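Local structure of protein BONZAI 1 (Arabidopsis thaliana, 6KXT) at residues Asp78-Ile83 with Lys99-Leu104. The protein binds phospholipids in a calcium-dependent manner and restrains cell death and defence responses, here represented by its second C2 domain. Numbering follows the deposited sequence.
Sequences DSPVII and KVQKSL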
ATOM      1  N   ASP A  78      -2.338  -1.639  14.536  1.00 15.72           N
ATOM      2  CA  ASP A  78      -3.698  -1.084  14.348  1.00 17.76           C
ATOM      3  C   ASP A  78      -3.692   0.343  13.781  1.00 16.65           C
ATOM      4  O   ASP A  78      -4.766   0.855  13.547  1.00 18.48           O
ATOM      5  CB  ASP A  78      -4.420  -1.057  15.689  1.00 17.79           C
ATOM      6  CG  ASP A  78      -4.864  -2.434  16.172  1.00 24.62           C
ATOM      7  OD1 ASP A  78      -5.116  -3.338  15.348  1.00 24.00           O
ATOM      8  OD2 ASP A  78      -4.957  -2.607  17.392  1.00 28.65           O
ATOM      9  N   SER A  79      -2.527   0.936  13.558  1.00 16.64           N
ATOM     10  CA  SER A  79      -2.426   2.336  13.074  1.00 19.16           C
ATOM     11  C   SER A  79      -2.687   2.345  11.566  1.00 16.46           C
ATOM     12  O   SER A  79      -1.923   1.729  10.825  1.00 16.88           O
ATOM     13  CB  SER A  79      -1.073   2.942  13.339  1.00 20.31           C
ATOM     14  OG  SER A  79      -0.808   2.993  14.758  1.00 20.49           O
ATOM     15  N   PRO A  80      -3.622   3.173  11.079  1.00 16.50           N
ATOM     16  CA  PRO A  80      -3.753   3.306   9.634  1.00 16.73           C
ATOM     17  C   PRO A  80      -2.450   3.828   9.036  1.00 17.72           C
ATOM     18  O   PRO A  80      -1.790   4.695   9.608  1.00 18.07           O
ATOM     19  CB  PRO A  80      -4.868   4.339   9.458  1.00 20.64           C
ATOM     20  CG  PRO A  80      -5.676   4.232  10.751  1.00 24.32           C
ATOM     21  CD  PRO A  80      -4.678   3.869  11.817  1.00 21.94           C
ATOM     22  N   VAL A  81      -2.095   3.291   7.872  1.00 16.83           N
ATOM     23  CA  VAL A  81      -1.043   3.851   7.002  1.00 13.28           C
ATOM     24  C   VAL A  81      -1.695   4.162   5.649  1.00 14.65           C
ATOM     25  O   VAL A  81      -2.820   3.755   5.387  1.00 14.95           O
ATOM     26  CB  VAL A  81       0.174   2.937   6.819  1.00 15.85           C
ATOM     27  CG1 VAL A  81       0.823   2.644   8.169  1.00 16.27           C
ATOM     28  CG2 VAL A  81      -0.181   1.635   6.117  1.00 17.22           C
ATOM     29  N   ILE A  82      -1.026   4.962   4.855  1.00 16.13           N
ATOM     30  CA  ILE A  82      -1.444   5.253   3.470  1.00 14.02           C
ATOM     31  C   ILE A  82      -0.695   4.333   2.548  1.00 14.40           C
ATOM     32  O   ILE A  82       0.536   4.159   2.675  1.00 15.46           O
ATOM     33  CB  ILE A  82      -1.184   6.710   3.066  1.00 17.25           C
ATOM     34  CG1 ILE A  82      -1.829   7.681   4.042  1.00 25.51           C
ATOM     35  CG2 ILE A  82      -1.681   6.891   1.665  1.00 21.78           C
ATOM     36  CD1 ILE A  82      -3.242   7.486   4.123  1.00 21.60           C
ATOM     37  N   ILE A  83      -1.416   3.773   1.565  1.00 14.91           N
ATOM     38  CA  ILE A  83      -0.798   2.932   0.501  1.00 12.92           C
ATOM     39  C   ILE A  83      -1.228   3.552  -0.797  1.00 13.79           C
ATOM     40  O   ILE A  83      -2.420   3.629  -1.050  1.00 14.32           O
ATOM     41  CB  ILE A  83      -1.184   1.451   0.601  1.00 14.85           C
ATOM     42  CG1 ILE A  83      -0.865   0.919   1.999  1.00 15.57           C
ATOM     43  CG2 ILE A  83      -0.454   0.654  -0.465  1.00 16.86           C
ATOM     44  CD1 ILE A  83      -1.691  -0.282   2.408  1.00 23.54           C
ATOM     45  N   LYS A  99      -5.318   5.487  -4.060  1.00 13.13           N
ATOM     46  CA  LYS A  99      -4.977   5.539  -2.634  1.00 14.22           C
ATOM     47  C   LYS A  99      -5.870   4.571  -1.870  1.00 11.93           C
ATOM     48  O   LYS A  99      -7.087   4.430  -2.129  1.00 14.13           O
ATOM     49  CB  LYS A  99      -5.301   6.965  -2.152  1.00 18.81           C
ATOM     50  CG  LYS A  99      -5.022   7.241  -0.710  1.00 19.37           C
ATOM     51  CD  LYS A  99      -5.295   8.699  -0.396  1.00 18.34           C
ATOM     52  CE  LYS A  99      -4.766   8.971   0.993  1.00 23.38           C
ATOM     53  NZ  LYS A  99      -5.137  10.321   1.421  1.00 20.12           N
ATOM     54  N   VAL A 100      -5.265   3.971  -0.858  1.00 13.83           N
ATOM     55  CA  VAL A 100      -5.930   3.187   0.216  1.00 14.70           C
ATOM     56  C   VAL A 100      -5.414   3.674   1.580  1.00 14.24           C
ATOM     57  O   VAL A 100      -4.255   4.093   1.658  1.00 15.18           O
ATOM     58  CB  VAL A 100      -5.612   1.702  -0.067  1.00 20.42           C
ATOM     59  CG1 VAL A 100      -5.720   0.809   1.149  1.00 25.91           C
ATOM     60  CG2 VAL A 100      -6.446   1.212  -1.267  1.00 16.99           C
ATOM     61  N   GLN A 101      -6.268   3.657   2.564  1.00 14.99           N
ATOM     62  CA  GLN A 101      -5.900   3.933   3.964  1.00 16.14           C
ATOM     63  C   GLN A 101      -6.308   2.731   4.804  1.00 17.02           C
ATOM     64  O   GLN A 101      -7.506   2.489   4.975  1.00 21.21           O
ATOM     65  CB  GLN A 101      -6.481   5.259   4.428  1.00 18.26           C
ATOM     66  CG  GLN A 101      -6.162   5.500   5.905  1.00 23.72           C
ATOM     67  CD  GLN A 101      -6.662   6.822   6.436  1.00 28.25           C
ATOM     68  OE1 GLN A 101      -6.718   7.810   5.719  1.00 33.60           O
ATOM     69  NE2 GLN A 101      -7.003   6.831   7.709  1.00 39.40           N
ATOM     70  N   LYS A 102      -5.326   1.973   5.276  1.00 15.61           N
ATOM     71  CA  LYS A 102      -5.548   0.686   5.968  1.00 19.07           C
ATOM     72  C   LYS A 102      -4.433   0.506   6.987  1.00 15.43           C
ATOM     73  O   LYS A 102      -3.300   0.854   6.703  1.00 15.97           O
ATOM     74  CB  LYS A 102      -5.460  -0.485   4.983  1.00 21.37           C
ATOM     75  CG  LYS A 102      -6.620  -0.630   4.015  1.00 24.77           C
ATOM     76  CD  LYS A 102      -7.748  -1.433   4.622  1.00 25.61           C
ATOM     77  CE  LYS A 102      -9.088  -1.175   3.983  1.00 24.90           C
ATOM     78  NZ  LYS A 102      -9.629   0.150   4.350  1.00 27.52           N
ATOM     79  N   SER A 103      -4.707  -0.151   8.100  1.00 15.51           N
ATOM     80  CA  SER A 103      -3.669  -0.584   9.045  1.00 14.73           C
ATOM     81  C   SER A 103      -3.120  -1.938   8.642  1.00 14.13           C
ATOM     82  O   SER A 103      -3.699  -2.626   7.789  1.00 13.95           O
ATOM     83  CB  SER A 103      -4.206  -0.720  10.439  1.00 14.11           C
ATOM     84  OG  SER A 103      -5.208  -1.736  10.488  1.00 15.93           O
ATOM     85  N   LEU A 104      -2.032  -2.369   9.240  1.00 13.29           N
ATOM     86  CA  LEU A 104      -1.528  -3.738   9.002  1.00 13.49           C
ATOM     87  C   LEU A 104      -2.613  -4.731   9.413  1.00 14.74           C
ATOM     88  O   LEU A 104      -2.750  -5.783   8.734  1.00 14.26           O
ATOM     89  CB  LEU A 104      -0.217  -3.968   9.757  1.00 14.12           C
ATOM     90  CG  LEU A 104       1.047  -3.254   9.283  1.00 17.68           C
ATOM     91  CD1 LEU A 104       2.289  -3.778  10.006  1.00 18.35           C
ATOM     92  CD2 LEU A 104       1.214  -3.345   7.789  1.00 18.82           C
TER
HETATM   93  O   HOH W   1      -6.752  -1.265  12.545  1.00 25.66           O
HETATM   94  O   HOH W   2      -0.405  -0.496  10.726  1.00 15.58           O
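Ile83 and Val100 face each other as an antiparallel hydrogen-bonded pair: Ile83 N reaches Val100 O at 2.9 Å, almost straight at 174°, and Val100 N returns a bond to Ile83 O. Val81 and Lys102 repeat the pattern; Lys102 N lies nearly on the line of the Val81 C=O bond, whereas Val81 N, 3.0 Å from Lys102 O, sits above that carbonyl's plane. One water joins Asp78 O to Ser103 OG, and another lies 2.7 Å from Ser79 O and accepts from Leu104 N.

On the sheet face bearing Ile82 and Gln101, Ile82 CD1 lies 3.8 Å from both Lys99 CE and Gln101 OE1. Lys99 CG is anti to the backbone N (chi1 -180°) and the chain runs on extended, its CE also touching Ile82 CG2. An alanine at Ile82 would probably open a gap where CG2 and CD1 meet Lys99 CE and Gln101 OE1, leaving both chains freer to move. Pro80 CB touches Gln101 NE2.

The contact belongs to the hairpin of strands 81-87 and 95-102 in the C2 beta-sandwich. Ile83 and Lys102 pack on Leu107 of helix 104-113, Val100 on Phe119 of strand 117-121, and Ile82 bonds through its backbone to Ser39 of strand 34-40.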